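Local structure of glycerol-3-phosphate dehydrogenase [NAD(+)] (Dunaliella salina, 6IUY) at residues Val52-Ile61 / Arg86-Asp96; Cys269-Ala280 / Phe290-Val298. The protein probably reduces dihydroxyacetone phosphate reversibly to sn-glycerol 3-phosphate with NADH and, through a second, phosphatase domain, carries it on to glycerol. One frame throughout, in Å; residues are numbered along the deposited sequence.

Contact 1 (Val52-Ile61 / Arg86-Asp96); sequences VGLLAKFMGI and RLAKLNFTPTD
Arg86 pushes its guanidinium group into the bend of Val52-Ile61, within the helical insertion between strands 37-40 and 127-131, the place of the cap in phosphoserine phosphatase-like members of the haloacid dehalogenase fold. This is the tight part. With CG anti to the backbone N, Arg86 brings that atom 3.4 Å from Val52 CG2; the bend at chi2 (86°) then keeps Arg86 CD 3.5 Å from the same methyl. A beta-branched residue suits that place, covering an aliphatic stem. Over one face of the guanidinium sits Ala56 CB, 3.7 Å from Arg86 NH2, small enough to let the flat group lie close to the chain. Arg86 NH2 is also 2.9 Å from Ala56 N, but both are donors, so this is no hydrogen bond. Val52 CA meets the edge in plane, and Ile61 CG2 comes to 3.8 Å from Arg86 NH2. With an alanine in place of Arg86, Val52, Ala56 and Ile61 would probably lose the group they wrap and face a gap. The other end is sparser, its few residues partly exposed. Phe58 CZ lies 3.5 Å from Asp96 O, while the Asp96 carboxylate turns to a salt bridge with Arg99. Flexible Met59 spans the remaining distance in a Met-aromatic contact, its SD 5.2 Å from the Phe92 ring centroid and its CE in plane at the ring edge, 3.3 Å from Phe92 CD1.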
loop_
_atom_site.group_PDB
_atom_site.type_symbol
_atom_site.label_atom_id
_atom_site.label_comp_id
_atom_site.label_asym_id
_atom_site.label_seq_id
_atom_site.Cartn_x
_atom_site.Cartn_y
_atom_site.Cartn_z
ATOM N N VAL A 52 -18.580 50.973 -19.317
ATOM C CA VAL A 52 -19.753 51.705 -19.784
ATOM C C VAL A 52 -19.455 53.197 -19.894
ATOM O O VAL A 52 -19.558 53.942 -18.921
ATOM C CB VAL A 52 -20.953 51.481 -18.841
ATOM C CG1 VAL A 52 -20.493 51.460 -17.387
ATOM C CG2 VAL A 52 -22.015 52.534 -19.069
ATOM N N GLY A 53 -19.077 53.625 -21.087
ATOM C CA GLY A 53 -18.596 54.977 -21.288
ATOM C C GLY A 53 -17.446 54.895 -22.263
ATOM O O GLY A 53 -17.363 55.664 -23.221
ATOM N N LEU A 54 -16.553 53.944 -22.008
ATOM C CA LEU A 54 -15.544 53.572 -22.983
ATOM C C LEU A 54 -16.287 52.963 -24.164
ATOM O O LEU A 54 -15.886 53.089 -25.321
ATOM C CB LEU A 54 -14.536 52.596 -22.375
ATOM C CG LEU A 54 -13.494 51.969 -23.300
ATOM C CD1 LEU A 54 -12.747 53.038 -24.093
ATOM C CD2 LEU A 54 -12.528 51.113 -22.486
ATOM N N LEU A 55 -17.400 52.320 -23.835
ATOM C CA LEU A 55 -18.316 51.747 -24.809
ATOM C C LEU A 55 -19.243 52.836 -25.340
ATOM O O LEU A 55 -19.753 52.741 -26.458
ATOM C CB LEU A 55 -19.117 50.614 -24.160
ATOM C CG LEU A 55 -19.936 49.627 -24.987
ATOM C CD1 LEU A 55 -19.129 49.087 -26.151
ATOM C CD2 LEU A 55 -20.373 48.496 -24.081
ATOM N N ALA A 56 -19.455 53.871 -24.521
ATOM C CA ALA A 56 -20.243 55.043 -24.915
ATOM C C ALA A 56 -19.555 55.770 -26.059
ATOM O O ALA A 56 -20.172 56.040 -27.088
ATOM C CB ALA A 56 -20.453 55.974 -23.737
ATOM N N LYS A 57 -18.279 56.095 -25.879
ATOM C CA LYS A 57 -17.431 56.406 -27.023
ATOM C C LYS A 57 -17.361 55.147 -27.884
ATOM O O LYS A 57 -17.588 54.045 -27.382
ATOM C CB LYS A 57 -16.036 56.846 -26.589
ATOM C CG LYS A 57 -15.964 58.261 -26.055
ATOM C CD LYS A 57 -14.767 58.977 -26.655
ATOM C CE LYS A 57 -13.528 58.095 -26.583
ATOM N NZ LYS A 57 -12.437 58.576 -27.473
ATOM N N PHE A 58 -17.060 55.302 -29.170
ATOM C CA PHE A 58 -17.178 54.191 -30.117
ATOM C C PHE A 58 -18.662 53.946 -30.426
ATOM O O PHE A 58 -19.005 53.409 -31.484
ATOM C CB PHE A 58 -16.492 52.920 -29.568
ATOM C CG PHE A 58 -16.979 51.633 -30.187
ATOM C CD1 PHE A 58 -16.240 50.998 -31.176
ATOM C CD2 PHE A 58 -18.166 51.047 -29.765
ATOM C CE1 PHE A 58 -16.683 49.815 -31.743
ATOM C CE2 PHE A 58 -18.616 49.872 -30.331
ATOM C CZ PHE A 58 -17.872 49.252 -31.321
ATOM N N MET A 59 -19.539 54.347 -29.507
ATOM C CA MET A 59 -20.982 54.244 -29.720
ATOM C C MET A 59 -21.650 55.622 -29.779
ATOM O O MET A 59 -22.861 55.726 -29.985
ATOM C CB MET A 59 -21.631 53.404 -28.620
ATOM C CG MET A 59 -22.781 52.555 -29.115
ATOM S SD MET A 59 -22.176 51.340 -30.293
ATOM C CE MET A 59 -23.710 50.719 -30.983
ATOM N N GLY A 60 -20.856 56.673 -29.584
ATOM C CA GLY A 60 -21.329 58.045 -29.661
ATOM C C GLY A 60 -22.595 58.365 -28.885
ATOM O O GLY A 60 -23.500 59.012 -29.411
ATOM N N ILE A 61 -22.664 57.915 -27.636
ATOM C CA ILE A 61 -23.803 58.208 -26.773
ATOM C C ILE A 61 -23.273 58.771 -25.454
ATOM O O ILE A 61 -23.968 58.781 -24.435
ATOM C CB ILE A 61 -24.673 56.949 -26.530
ATOM C CG1 ILE A 61 -25.942 57.282 -25.731
ATOM C CG2 ILE A 61 -23.866 55.864 -25.841
ATOM C CD1 ILE A 61 -27.125 57.733 -26.569
ATOM N N ARG A 86 -27.777 51.506 -19.216
ATOM C CA ARG A 86 -26.945 51.598 -20.404
ATOM C C ARG A 86 -27.243 50.438 -21.354
ATOM O O ARG A 86 -27.127 50.578 -22.570
ATOM C CB ARG A 86 -25.468 51.599 -20.023
ATOM C CG ARG A 86 -24.529 51.649 -21.205
ATOM C CD ARG A 86 -24.282 53.080 -21.646
ATOM N NE ARG A 86 -23.734 53.122 -22.996
ATOM C CZ ARG A 86 -22.508 52.720 -23.318
ATOM N NH1 ARG A 86 -21.691 52.242 -22.384
ATOM N NH2 ARG A 86 -22.100 52.788 -24.581
ATOM N N LEU A 87 -27.627 49.295 -20.792
ATOM C CA LEU A 87 -28.038 48.149 -21.598
ATOM C C LEU A 87 -29.318 48.520 -22.349
ATOM O O LEU A 87 -29.393 48.360 -23.571
ATOM C CB LEU A 87 -28.237 46.898 -20.717
ATOM C CG LEU A 87 -28.726 45.551 -21.292
ATOM C CD1 LEU A 87 -28.087 45.230 -22.628
ATOM C CD2 LEU A 87 -28.517 44.384 -20.311
ATOM N N ALA A 88 -30.300 49.050 -21.617
ATOM C CA ALA A 88 -31.604 49.399 -22.184
ATOM C C ALA A 88 -31.455 50.309 -23.403
ATOM O O ALA A 88 -32.216 50.195 -24.360
ATOM C CB ALA A 88 -32.487 50.054 -21.128
ATOM N N LYS A 89 -30.465 51.198 -23.370
ATOM C CA LYS A 89 -30.146 52.029 -24.531
ATOM C C LYS A 89 -29.480 51.189 -25.622
ATOM O O LYS A 89 -28.389 50.644 -25.409
ATOM C CB LYS A 89 -29.237 53.196 -24.130
ATOM C CG LYS A 89 -29.924 54.557 -24.138
ATOM C CD LYS A 89 -30.050 55.135 -22.733
ATOM C CE LYS A 89 -31.503 55.266 -22.300
ATOM N NZ LYS A 89 -32.150 53.939 -22.122
ATOM N N LEU A 90 -30.121 51.075 -26.786
ATOM C CA LEU A 90 -29.544 50.244 -27.850
ATOM C C LEU A 90 -30.202 50.266 -29.253
ATOM O O LEU A 90 -30.314 51.317 -29.907
ATOM C CB LEU A 90 -29.486 48.781 -27.368
ATOM C CG LEU A 90 -30.742 48.098 -26.817
ATOM C CD1 LEU A 90 -32.041 48.852 -27.147
ATOM C CD2 LEU A 90 -30.803 46.695 -27.370
ATOM N N ASN A 91 -30.636 49.074 -29.670
ATOM C CA ASN A 91 -30.674 48.653 -31.068
ATOM C C ASN A 91 -29.232 48.370 -31.503
ATOM O O ASN A 91 -28.722 48.960 -32.457
ATOM C CB ASN A 91 -31.342 49.694 -31.958
ATOM C CG ASN A 91 -32.300 49.070 -32.958
ATOM O OD1 ASN A 91 -32.423 47.843 -33.037
ATOM N ND2 ASN A 91 -32.995 49.913 -33.715
ATOM N N PHE A 92 -28.602 47.448 -30.768
ATOM C CA PHE A 92 -27.154 47.181 -30.782
ATOM C C PHE A 92 -26.896 45.677 -30.985
ATOM O O PHE A 92 -27.645 44.840 -30.475
ATOM C CB PHE A 92 -26.532 47.702 -29.469
ATOM C CG PHE A 92 -25.159 47.149 -29.139
ATOM C CD1 PHE A 92 -24.005 47.809 -29.540
ATOM C CD2 PHE A 92 -25.024 46.004 -28.361
ATOM C CE1 PHE A 92 -22.739 47.319 -29.209
ATOM C CE2 PHE A 92 -23.759 45.505 -28.029
ATOM C CZ PHE A 92 -22.617 46.167 -28.455
ATOM N N THR A 93 -25.839 45.346 -31.725
ATOM C CA THR A 93 -25.681 44.006 -32.284
ATOM C C THR A 93 -24.328 43.356 -31.925
ATOM O O THR A 93 -23.324 44.050 -31.760
ATOM C CB THR A 93 -25.854 44.062 -33.826
ATOM O OG1 THR A 93 -26.395 42.826 -34.317
ATOM C CG2 THR A 93 -24.534 44.369 -34.511
ATOM N N PRO A 94 -24.303 42.014 -31.813
ATOM C CA PRO A 94 -23.143 41.247 -31.340
ATOM C C PRO A 94 -21.863 41.561 -32.099
ATOM O O PRO A 94 -20.787 41.628 -31.502
ATOM C CB PRO A 94 -23.562 39.792 -31.578
ATOM C CG PRO A 94 -24.652 39.864 -32.590
ATOM C CD PRO A 94 -25.383 41.126 -32.265
ATOM N N THR A 95 -21.975 41.747 -33.407
ATOM C CA THR A 95 -20.818 42.127 -34.202
ATOM C C THR A 95 -20.217 43.431 -33.665
ATOM O O THR A 95 -19.017 43.665 -33.777
ATOM C CB THR A 95 -21.184 42.263 -35.698
ATOM O OG1 THR A 95 -20.539 43.412 -36.254
ATOM C CG2 THR A 95 -22.678 42.406 -35.875
ATOM N N ASP A 96 -21.048 44.264 -33.047
ATOM C CA ASP A 96 -20.552 45.486 -32.413
ATOM C C ASP A 96 -19.718 45.210 -31.154
ATOM O O ASP A 96 -18.656 45.816 -30.973
ATOM C CB ASP A 96 -21.708 46.422 -32.059
ATOM C CG ASP A 96 -22.187 47.229 -33.244
ATOM O OD1 ASP A 96 -21.571 48.277 -33.534
ATOM O OD2 ASP A 96 -23.179 46.819 -33.884
#

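Contact 2 (Cys269-Ala280 / Phe290-Val298); sequences CTAVRMVAQSTA and FEKEVTMWV
Phe290 meets Thr279 chiefly through its CB, 3.6 Å from Thr279 CG2, a methyl that approaches the ring obliquely; Leu436 and Leu440 of helix 431-441 also pack against this phenylalanine. The setting is the first beta-alpha-beta unit of the Rossmann fold, in which helix 266-282 is the crossover joining strand 257-262 to strand 293-297. The other flat group, the Arg273 guanidinium, belongs to the side of the helix turned from the strand; Gln277 NE2 lies over one of its faces, offset toward the rim, and both residues bind Glu419, Arg273 by a salt bridge. The part 269-280 of the helix runs back almost antiparallel to strand 293-297, at 158°, with the axes 8.4 Å apart, a spacing filled by aliphatic side chains. Val294 fits between helix and sheet: its CG1 lies 3.6 Å from Val272 CG2, and its CG2, 4.0 Å from Val275 CG1, is shared with Ala276 and Thr279. The small CB of Ala276, which also touches Val331, lets the helix come close. Thr279 has OG1 between the backbone N and the carbonyl carbon (chi1 64°), which sets the hydroxyl 3.0 Å from Lys292 O, where the chain turns a corner, and 3.1 Å from Ala276 O; its one proton can serve either, and Asn330 ND2 donates to both carbonyls. A threonine thus suits this position, its methyl for Phe290 and its hydroxyl for the corner. Toward the NAD end the unbranched Met296 extends to the helix, carrying its SD 4.1 Å from Cys269 SG; the bend at chi3 (74°) then sets Met296 CE, also 4.1 Å from Cys269 SG.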
loop_
_atom_site.group_PDB
_atom_site.type_symbol
_atom_site.label_atom_id
_atom_site.label_comp_id
_atom_site.label_asym_id
_atom_site.label_seq_id
_atom_site.Cartn_x
_atom_site.Cartn_y
_atom_site.Cartn_z
ATOM N N CYS A 269 21.656 18.759 3.311
ATOM C CA CYS A 269 22.264 19.509 2.205
ATOM C C CYS A 269 21.620 19.245 0.845
ATOM O O CYS A 269 21.556 20.161 0.007
ATOM C CB CYS A 269 23.768 19.222 2.091
ATOM S SG CYS A 269 24.767 19.857 3.480
ATOM N N THR A 270 21.168 18.022 0.561
ATOM C CA THR A 270 20.642 17.857 -0.789
ATOM C C THR A 270 19.246 18.459 -0.746
ATOM O O THR A 270 18.801 19.040 -1.718
ATOM C CB THR A 270 20.660 16.382 -1.342
ATOM O OG1 THR A 270 19.328 15.889 -1.558
ATOM C CG2 THR A 270 21.476 15.433 -0.481
ATOM N N ALA A 271 18.598 18.414 0.414
ATOM C CA ALA A 271 17.345 19.116 0.578
ATOM C C ALA A 271 17.512 20.646 0.371
ATOM O O ALA A 271 16.791 21.267 -0.437
ATOM C CB ALA A 271 16.754 18.805 1.961
ATOM N N VAL A 272 18.456 21.265 1.084
ATOM C CA VAL A 272 18.642 22.722 0.955
ATOM C C VAL A 272 18.993 23.089 -0.471
ATOM O O VAL A 272 18.697 24.190 -0.926
ATOM C CB VAL A 272 19.735 23.267 1.909
ATOM C CG1 VAL A 272 21.085 23.214 1.245
ATOM C CG2 VAL A 272 19.423 24.699 2.292
ATOM N N ARG A 273 19.615 22.161 -1.195
ATOM C CA ARG A 273 19.989 22.410 -2.586
ATOM C C ARG A 273 18.758 22.534 -3.482
ATOM O O ARG A 273 18.726 23.360 -4.418
ATOM C CB ARG A 273 20.889 21.289 -3.098
ATOM C CG ARG A 273 21.167 21.365 -4.588
ATOM C CD ARG A 273 22.102 20.277 -5.088
ATOM N NE ARG A 273 22.677 20.671 -6.383
ATOM C CZ ARG A 273 22.181 20.323 -7.571
ATOM N NH1 ARG A 273 21.103 19.554 -7.650
ATOM N NH2 ARG A 273 22.765 20.738 -8.688
ATOM N N MET A 274 17.755 21.692 -3.215
ATOM C CA MET A 274 16.504 21.714 -3.969
ATOM C C MET A 274 15.675 22.930 -3.580
ATOM O O MET A 274 15.130 23.620 -4.423
ATOM C CB MET A 274 15.690 20.444 -3.725
ATOM C CG MET A 274 16.409 19.135 -4.087
ATOM S SD MET A 274 15.197 17.778 -4.121
ATOM C CE MET A 274 15.008 17.357 -2.399
ATOM N N VAL A 275 15.577 23.153 -2.279
ATOM C CA VAL A 275 14.908 24.313 -1.704
ATOM C C VAL A 275 15.517 25.629 -2.197
ATOM O O VAL A 275 14.806 26.584 -2.554
ATOM C CB VAL A 275 14.985 24.207 -0.194
ATOM C CG1 VAL A 275 14.937 25.559 0.475
ATOM C CG2 VAL A 275 13.907 23.239 0.291
ATOM N N ALA A 276 16.840 25.667 -2.278
ATOM C CA ALA A 276 17.500 26.851 -2.797
ATOM C C ALA A 276 17.181 27.081 -4.280
ATOM O O ALA A 276 17.068 28.227 -4.710
ATOM C CB ALA A 276 19.018 26.757 -2.565
ATOM N N GLN A 277 17.036 26.016 -5.068
ATOM C CA GLN A 277 16.681 26.176 -6.490
ATOM C C GLN A 277 15.304 26.798 -6.658
ATOM O O GLN A 277 15.113 27.620 -7.548
ATOM C CB GLN A 277 16.715 24.841 -7.242
ATOM C CG GLN A 277 18.107 24.279 -7.412
ATOM C CD GLN A 277 18.110 22.885 -7.982
ATOM O OE1 GLN A 277 17.100 22.159 -7.923
ATOM N NE2 GLN A 277 19.256 22.490 -8.536
ATOM N N SER A 278 14.355 26.395 -5.810
ATOM C CA SER A 278 13.001 26.938 -5.843
ATOM C C SER A 278 12.934 28.448 -5.513
ATOM O O SER A 278 12.260 29.206 -6.213
ATOM C CB SER A 278 12.110 26.157 -4.882
ATOM O OG SER A 278 11.952 24.812 -5.335
ATOM N N THR A 279 13.608 28.875 -4.445
ATOM C CA THR A 279 13.596 30.283 -4.067
ATOM C C THR A 279 14.308 31.137 -5.099
ATOM O O THR A 279 13.899 32.274 -5.378
ATOM C CB THR A 279 14.246 30.517 -2.717
ATOM O OG1 THR A 279 15.632 30.164 -2.790
ATOM C CG2 THR A 279 13.570 29.671 -1.698
ATOM N N ALA A 280 15.370 30.596 -5.682
ATOM C CA ALA A 280 16.036 31.338 -6.731
ATOM C C ALA A 280 15.071 31.553 -7.905
ATOM O O ALA A 280 15.117 32.587 -8.565
ATOM C CB ALA A 280 17.291 30.627 -7.183
ATOM N N PHE A 290 9.159 33.737 -1.562
ATOM C CA PHE A 290 10.362 33.367 -0.782
ATOM C C PHE A 290 11.526 34.364 -0.896
ATOM O O PHE A 290 11.802 34.899 -1.977
ATOM C CB PHE A 290 10.900 31.985 -1.199
ATOM C CG PHE A 290 9.897 30.889 -1.097
ATOM C CD1 PHE A 290 9.436 30.482 0.131
ATOM C CD2 PHE A 290 9.434 30.251 -2.233
ATOM C CE1 PHE A 290 8.516 29.486 0.228
ATOM C CE2 PHE A 290 8.513 29.246 -2.140
ATOM C CZ PHE A 290 8.050 28.865 -0.913
ATOM N N GLU A 291 12.223 34.574 0.218
ATOM C CA GLU A 291 13.537 35.221 0.183
ATOM C C GLU A 291 14.468 34.379 -0.677
ATOM O O GLU A 291 14.407 33.151 -0.626
ATOM C CB GLU A 291 14.116 35.383 1.591
ATOM C CG GLU A 291 13.762 36.695 2.268
ATOM C CD GLU A 291 14.187 37.912 1.444
ATOM O OE1 GLU A 291 15.357 37.965 0.998
ATOM O OE2 GLU A 291 13.345 38.816 1.226
ATOM N N LYS A 292 15.313 35.022 -1.476
ATOM C CA LYS A 292 16.199 34.283 -2.367
ATOM C C LYS A 292 17.203 33.450 -1.586
ATOM O O LYS A 292 17.505 32.308 -1.945
ATOM C CB LYS A 292 16.945 35.217 -3.316
ATOM C CG LYS A 292 17.828 34.454 -4.291
ATOM C CD LYS A 292 18.549 35.374 -5.264
ATOM C CE LYS A 292 19.331 34.573 -6.293
ATOM N NZ LYS A 292 19.949 35.452 -7.335
ATOM N N GLU A 293 17.699 34.018 -0.496
ATOM C CA GLU A 293 18.733 33.365 0.281
ATOM C C GLU A 293 18.201 32.397 1.331
ATOM O O GLU A 293 17.341 32.743 2.149
ATOM C CB GLU A 293 19.609 34.416 0.953
ATOM C CG GLU A 293 20.587 33.828 1.961
ATOM C CD GLU A 293 21.563 34.873 2.503
ATOM O OE1 GLU A 293 22.488 35.237 1.751
ATOM O OE2 GLU A 293 21.404 35.316 3.666
ATOM N N VAL A 294 18.756 31.189 1.342
ATOM C CA VAL A 294 18.359 30.198 2.329
ATOM C C VAL A 294 19.451 30.054 3.356
ATOM O O VAL A 294 20.603 29.857 3.000
ATOM C CB VAL A 294 18.104 28.800 1.686
ATOM C CG1 VAL A 294 17.664 27.810 2.738
ATOM C CG2 VAL A 294 17.089 28.892 0.601
ATOM N N THR A 295 19.094 30.074 4.630
ATOM C CA THR A 295 20.100 29.979 5.659
ATOM C C THR A 295 20.190 28.524 6.090
ATOM O O THR A 295 19.165 27.853 6.207
ATOM C CB THR A 295 19.751 30.912 6.837
ATOM O OG1 THR A 295 19.767 32.260 6.365
ATOM C CG2 THR A 295 20.734 30.797 7.941
ATOM N N MET A 296 21.400 28.018 6.293
ATOM C CA MET A 296 21.545 26.661 6.792
ATOM C C MET A 296 22.371 26.657 8.059
ATOM O O MET A 296 23.540 27.026 8.029
ATOM C CB MET A 296 22.183 25.759 5.723
ATOM C CG MET A 296 22.719 24.434 6.250
ATOM S SD MET A 296 23.077 23.247 4.925
ATOM C CE MET A 296 24.584 23.917 4.190
ATOM N N TRP A 297 21.773 26.238 9.172
ATOM C CA TRP A 297 22.547 25.985 10.387
ATOM C C TRP A 297 23.409 24.749 10.247
ATOM O O TRP A 297 22.914 23.635 9.945
ATOM C CB TRP A 297 21.642 25.825 11.591
ATOM C CG TRP A 297 22.389 25.473 12.869
ATOM C CD1 TRP A 297 23.271 26.264 13.549
ATOM C CD2 TRP A 297 22.290 24.253 13.619
ATOM N NE1 TRP A 297 23.727 25.617 14.674
ATOM C CE2 TRP A 297 23.146 24.375 14.735
ATOM C CE3 TRP A 297 21.561 23.065 13.452
ATOM C CZ2 TRP A 297 23.285 23.363 15.689
ATOM C CZ3 TRP A 297 21.701 22.059 14.395
ATOM C CH2 TRP A 297 22.560 22.213 15.499
ATOM N N VAL A 298 24.707 24.955 10.464
ATOM C CA VAL A 298 25.709 23.903 10.421
ATOM C C VAL A 298 26.312 23.713 11.797
ATOM O O VAL A 298 27.078 24.557 12.251
ATOM C CB VAL A 298 26.839 24.227 9.436
ATOM C CG1 VAL A 298 27.805 23.041 9.312
ATOM C CG2 VAL A 298 26.285 24.610 8.070
#

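The two contacts lie in separate halves of one chain, their centres 55 Å apart and their nearest atoms about 35 Å apart, and they share no helix, strand or sheet. Contact 1 closes before contact 2 opens. The first belongs to the haloacid dehalogenase-like half, whose parallel sheet carries the magnesium site, and sits at the periphery, its centre about 47 Å from the centre of the chain. The second is buried, about 15 Å from that centre, where helix 266-282 packs on the mixed sheet of the NAD-binding half. The separation fits a di-domain enzyme in which phosphatase and dehydrogenase chemistry occupy separate domains, in series along the chain.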